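Long-range contacts in putative secreted protein (Streptomyces coelicolor A3, PDB 2QF9), which is of unknown function but belongs to the DUF305 family, which is grouped with the ferritin-like proteins, and is probably secreted: residues Ala10-Asp15 with Met75-Met80; Met130-Val135 with Gly149-Gln154. One frame throughout, in Å; residues are numbered along the deposited sequence. Where two conformers were deposited one is given.

How the interactions relate
The two contacts come one after the other along the chain, interaction 1 closing before interaction 2 opens, and their centres lie about 13 Å apart within one all-helical domain. Interaction 1 fastens the loop between helices 37-63 and 98-106 onto the start of helix 8-31; interaction 2 pairs helices 109-137 and 141-167, neighbours along the chain. They meet directly: F12 CG packs 3.6 Å from C134 CB, and W77 CH2 lies 3.5 Å from M130 O. Helix 8-31 touches both partners of interaction 2, C134 through F12 and M150 through H20. The loop packs where helices 8-31 and 109-137 meet; the all-helical bundle is consistent with the ferritin clan.

Interaction 1: Ala10-Asp15 with Met75-Met80; sequences AGFARD and MTWMGM
The indole of W77 lies against the first turns of helix 8-31, where G11, F12 and D15 receive it. With chi1 at 64°, between backbone N and carbonyl carbon, its CG is set 3.9 Å from G11 CA, and one ring face covers the G11-F12 backbone, G11 C standing over it toward the rim. A CB on G11 would collide with W77 CD1, so glycine lets the ring come this close. F12 has CG anti to the backbone N (chi1 177°), which sends its ring off beside the indole, pointing the same way: its CB stands over the six-membered ring, 4.0 Å from the centroid, in a CH-pi contact, while CD1 meets W77 CH2 at 3.7 Å. CG of M78 sits over the other indole face, toward the rim.

D15 OD2 takes two hydrogen bonds, from opposite faces of the carboxylate plane: W77 NE1 gives one of 2.7 Å, bent at 137°, and M75 N another of 2.8 Å. OD2 lies at the indole edge, in the ring plane. An alanine in place of W77 would probably cost OD2 one of these two donors and open a gap over G11 and F12.

The loop thereby lies on helix 8-31 beside helix 109-137, whose M130 touches both D15 and M75, while F12 reaches on to helices 37-63 and 141-167.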
loop_
_atom_site.group_PDB
_atom_site.type_symbol
_atom_site.label_atom_id
_atom_site.label_comp_id
_atom_site.label_asym_id
_atom_site.label_seq_id
_atom_site.Cartn_x
_atom_site.Cartn_y
_atom_site.Cartn_z
ATOM N N ALA A 10 -3.869 -7.132 19.111
ATOM C CA ALA A 10 -4.625 -7.720 18.005
ATOM C C ALA A 10 -5.745 -6.792 17.543
ATOM O O ALA A 10 -5.942 -6.603 16.349
ATOM C CB ALA A 10 -5.183 -9.097 18.376
ATOM N N GLY A 11 -6.491 -6.242 18.497
ATOM C CA GLY A 11 -7.653 -5.401 18.171
ATOM C C GLY A 11 -7.240 -4.143 17.433
ATOM O O GLY A 11 -7.883 -3.761 16.454
ATOM N N PHE A 12 -6.170 -3.501 17.888
ATOM C CA PHE A 12 -5.691 -2.299 17.205
ATOM C C PHE A 12 -5.243 -2.633 15.785
ATOM O O PHE A 12 -5.600 -1.922 14.848
ATOM C CB PHE A 12 -4.581 -1.585 17.984
ATOM C CG PHE A 12 -4.022 -0.381 17.269
ATOM C CD1 PHE A 12 -4.718 0.835 17.266
ATOM C CD2 PHE A 12 -2.809 -0.481 16.577
ATOM C CE1 PHE A 12 -4.177 1.954 16.604
ATOM C CE2 PHE A 12 -2.259 0.613 15.904
ATOM C CZ PHE A 12 -2.946 1.843 15.915
ATOM N N ALA A 13 -4.490 -3.725 15.627
ATOM C CA ALA A 13 -4.063 -4.172 14.292
ATOM C C ALA A 13 -5.248 -4.416 13.355
ATOM O O ALA A 13 -5.221 -3.965 12.196
ATOM C CB ALA A 13 -3.169 -5.417 14.379
ATOM N N ARG A 14 -6.294 -5.093 13.842
ATOM C CA ARG A 14 -7.498 -5.351 13.037
ATOM C C ARG A 14 -8.216 -4.051 12.666
ATOM O O ARG A 14 -8.511 -3.783 11.478
ATOM C CB ARG A 14 -8.474 -6.266 13.791
ATOM C CG ARG A 14 -8.082 -7.725 13.807
ATOM C CD ARG A 14 -9.129 -8.578 14.512
ATOM N NE ARG A 14 -8.662 -9.956 14.635
ATOM C CZ ARG A 14 -8.273 -10.547 15.765
ATOM N NH1 ARG A 14 -7.849 -11.802 15.728
ATOM N NH2 ARG A 14 -8.325 -9.907 16.925
ATOM N N ASP A 15 -8.488 -3.240 13.686
ATOM C CA ASP A 15 -9.315 -2.038 13.545
ATOM C C ASP A 15 -8.589 -0.968 12.750
ATOM O O ASP A 15 -9.156 -0.386 11.817
ATOM C CB ASP A 15 -9.707 -1.492 14.921
ATOM C CG ASP A 15 -10.720 -2.386 15.661
ATOM O OD1 ASP A 15 -11.248 -3.360 15.088
ATOM O OD2 ASP A 15 -11.003 -2.064 16.826
HETATM N N MSE A 75 -13.320 -1.671 18.314
HETATM C CA MSE A 75 -13.031 -0.838 19.488
HETATM C C MSE A 75 -13.344 -1.545 20.809
HETATM O O MSE A 75 -13.224 -0.946 21.875
HETATM C CB MSE A 75 -13.760 0.514 19.395
HETATM C CG MSE A 75 -13.490 1.234 18.069
HETATM SE SE MSE A 75 -11.600 1.702 17.984
HETATM C CE MSE A 75 -11.764 3.318 19.069
ATOM N N THR A 76 -13.736 -2.820 20.742
ATOM C CA THR A 76 -13.980 -3.593 21.982
ATOM C C THR A 76 -12.726 -3.588 22.866
ATOM O O THR A 76 -12.817 -3.460 24.091
ATOM C CB THR A 76 -14.466 -5.028 21.684
ATOM O OG1 THR A 76 -15.738 -4.964 21.025
ATOM C CG2 THR A 76 -14.632 -5.849 22.978
ATOM N N TRP A 77 -11.558 -3.679 22.226
ATOM C CA TRP A 77 -10.254 -3.686 22.905
ATOM C C TRP A 77 -9.963 -2.375 23.655
ATOM O O TRP A 77 -9.093 -2.332 24.532
ATOM C CB TRP A 77 -9.132 -4.010 21.893
ATOM C CG TRP A 77 -8.991 -2.941 20.827
ATOM C CD1 TRP A 77 -9.675 -2.866 19.641
ATOM C CD2 TRP A 77 -8.141 -1.778 20.875
ATOM N NE1 TRP A 77 -9.289 -1.739 18.940
ATOM C CE2 TRP A 77 -8.353 -1.052 19.674
ATOM C CE3 TRP A 77 -7.207 -1.286 21.808
ATOM C CZ2 TRP A 77 -7.674 0.147 19.385
ATOM C CZ3 TRP A 77 -6.524 -0.085 21.523
ATOM C CH2 TRP A 77 -6.759 0.608 20.308
HETATM N N MSE A 78 -10.678 -1.312 23.291
HETATM C CA MSE A 78 -10.630 -0.044 24.018
HETATM C C MSE A 78 -11.774 0.133 25.026
HETATM O O MSE A 78 -11.895 1.192 25.645
HETATM C CB MSE A 78 -10.620 1.130 23.040
HETATM C CG MSE A 78 -9.231 1.574 22.695
HETATM SE SE MSE A 78 -9.263 3.038 21.412
HETATM C CE MSE A 78 -9.379 4.539 22.628
ATOM N N GLY A 79 -12.607 -0.897 25.170
ATOM C CA GLY A 79 -13.793 -0.862 26.045
ATOM C C GLY A 79 -14.907 0.008 25.487
ATOM O O GLY A 79 -15.718 0.564 26.247
HETATM N N MSE A 80 -14.945 0.115 24.159
HETATM C CA MSE A 80 -15.890 0.989 23.463
HETATM C C MSE A 80 -16.679 0.281 22.357
HETATM O O MSE A 80 -17.290 0.937 21.508
HETATM C CB MSE A 80 -15.167 2.225 22.903
HETATM C CG MSE A 80 -14.746 3.226 23.965
HETATM SE SE MSE A 80 -16.293 3.893 25.001
HETATM C CE MSE A 80 -17.046 5.180 23.704
#

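Interaction 2: Met130-Val135 with Gly149-Gln154; sequences MAKGCV and GMVESQ
A131 and V151 bring the two helices together through methyl groups. The apolar contacts centre on A131, whose CB points at the partner helix and meets V151 CG2 at 3.7 Å. The V151 rotamer, with CG1 anti to the backbone N (chi1 178°), puts CG2, the branch beside that N, against A131 and K132. CB of A131 also lies 4.2 Å from CB of M150, one residue back along helix 141-167. At the exposed margin the aliphatic part of K132 takes over: its CG approaches the same V151 CG2 at 3.9 Å, the two side chains crossing at about a right angle, and beyond CG the lysine chain is extended.

The polar bonds here stay within one helix. In the conformer given, Q154 turns its amide back on its own backbone, NE2 donating to M150 O at 3.1 Å with an N-H...O angle of 154°. NE2 lies well above the carbonyl plane, and Q154 N reaches the same oxygen from the opposite face, so in that conformer two donors reach it.

The segment axes approach to 9.0 Å at an angle of 152°, near antiparallel, as expected of successive helices joined by a short connection. C134, disulfide-bonded to C138, ties the end of helix 109-137 to the link that follows, and packs on E143 and A147 of helix 141-167. M150 extends to H20 of helix 8-31.

With no hydrogen bond between the two segments, this contact rests on the fit of small apolar groups, and K132 completes it through carbon rather than charge.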
loop_
_atom_site.group_PDB
_atom_site.type_symbol
_atom_site.label_atom_id
_atom_site.label_comp_id
_atom_site.label_asym_id
_atom_site.label_seq_id
_atom_site.Cartn_x
_atom_site.Cartn_y
_atom_site.Cartn_z
HETATM N N MSE A 130 -7.742 6.450 18.232
HETATM C CA MSE A 130 -7.441 5.024 18.244
HETATM C C MSE A 130 -5.964 4.733 18.515
HETATM O O MSE A 130 -5.642 3.821 19.297
HETATM C CB MSE A 130 -7.858 4.395 16.914
HETATM C CG MSE A 130 -9.326 4.497 16.627
HETATM SE SE MSE A 130 -9.696 4.110 14.734
HETATM C CE MSE A 130 -9.102 2.244 14.637
ATOM N N ALA A 131 -5.071 5.493 17.880
ATOM C CA ALA A 131 -3.625 5.301 18.069
ATOM C C ALA A 131 -3.230 5.573 19.533
ATOM O O ALA A 131 -2.427 4.831 20.136
ATOM C CB ALA A 131 -2.852 6.196 17.151
ATOM N N LYS A 132 -3.815 6.630 20.098
ATOM C CA LYS A 132 -3.634 6.950 21.513
ATOM C C LYS A 132 -4.050 5.778 22.388
ATOM O O LYS A 132 -3.381 5.494 23.401
ATOM C CB LYS A 132 -4.397 8.227 21.892
ATOM C CG LYS A 132 -3.703 9.501 21.476
ATOM C CD LYS A 132 -4.541 10.719 21.878
ATOM C CE LYS A 132 -3.853 12.030 21.536
ATOM N NZ LYS A 132 -4.790 13.190 21.814
ATOM N N GLY A 133 -5.131 5.092 21.998
ATOM C CA GLY A 133 -5.610 3.908 22.713
ATOM C C GLY A 133 -4.560 2.802 22.724
ATOM O O GLY A 133 -4.347 2.141 23.744
ATOM N N CYS A 134 -3.909 2.588 21.582
ATOM C CA CYS A 134 -2.824 1.608 21.496
ATOM C C CYS A 134 -1.579 2.061 22.285
ATOM O O CYS A 134 -0.936 1.245 22.940
ATOM C CB CYS A 134 -2.491 1.293 20.032
ATOM S SG CYS A 134 -1.131 0.104 19.753
ATOM N N VAL A 135 -1.247 3.356 22.252
ATOM C CA VAL A 135 -0.109 3.847 23.040
ATOM C C VAL A 135 -0.342 3.486 24.534
ATOM O O VAL A 135 0.586 3.059 25.238
ATOM C CB VAL A 135 0.189 5.373 22.809
ATOM C CG1 VAL A 135 1.290 5.877 23.756
ATOM C CG2 VAL A 135 0.625 5.621 21.376
ATOM N N GLY A 149 3.810 7.069 16.433
ATOM C CA GLY A 149 4.197 7.769 15.200
ATOM C C GLY A 149 2.990 8.251 14.422
ATOM O O GLY A 149 3.028 9.328 13.817
HETATM N N MSE A 150 1.914 7.463 14.462
HETATM C CA MSE A 150 0.645 7.862 13.846
HETATM C C MSE A 150 0.043 9.079 14.523
HETATM O O MSE A 150 -0.469 9.948 13.841
HETATM C CB MSE A 150 -0.373 6.729 13.854
HETATM C CG MSE A 150 0.056 5.516 13.052
HETATM SE SE MSE A 150 -1.451 4.278 13.079
HETATM C CE MSE A 150 -0.546 2.640 12.545
ATOM N N VAL A 151 0.122 9.153 15.853
ATOM C CA VAL A 151 -0.349 10.363 16.550
ATOM C C VAL A 151 0.354 11.612 15.995
ATOM O O VAL A 151 -0.304 12.577 15.592
ATOM C CB VAL A 151 -0.234 10.238 18.091
ATOM C CG1 VAL A 151 -0.685 11.527 18.782
ATOM C CG2 VAL A 151 -1.090 9.051 18.593
ATOM N N GLU A 152 1.680 11.568 15.918
ATOM C CA GLU A 152 2.467 12.692 15.386
ATOM C C GLU A 152 2.150 13.000 13.931
ATOM O O GLU A 152 1.894 14.154 13.585
ATOM C CB GLU A 152 3.968 12.408 15.486
ATOM C CG GLU A 152 4.475 12.077 16.856
ATOM C CD GLU A 152 5.959 11.693 16.819
ATOM O OE1 GLU A 152 6.397 11.092 15.808
ATOM O OE2 GLU A 152 6.679 12.009 17.791
ATOM N N SER A 153 2.190 11.975 13.075
ATOM C CA SER A 153 2.013 12.180 11.641
ATOM C C SER A 153 0.599 12.668 11.307
ATOM O O SER A 153 0.436 13.571 10.466
ATOM C CB SER A 153 2.382 10.920 10.826
ATOM O OG SER A 153 1.497 9.850 11.120
ATOM N N GLN A 154 -0.408 12.094 11.956
ATOM C CA GLN A 154 -1.786 12.497 11.692
ATOM C C GLN A 154 -2.068 13.902 12.216
ATOM O O GLN A 154 -2.756 14.682 11.557
ATOM C CB GLN A 154 -2.768 11.507 12.290
ATOM C CG GLN A 154 -2.733 10.144 11.635
ATOM C CD GLN A 154 -3.687 9.192 12.314
ATOM O OE1 GLN A 154 -4.763 8.932 11.808
ATOM N NE2 GLN A 154 -3.305 8.695 13.489
#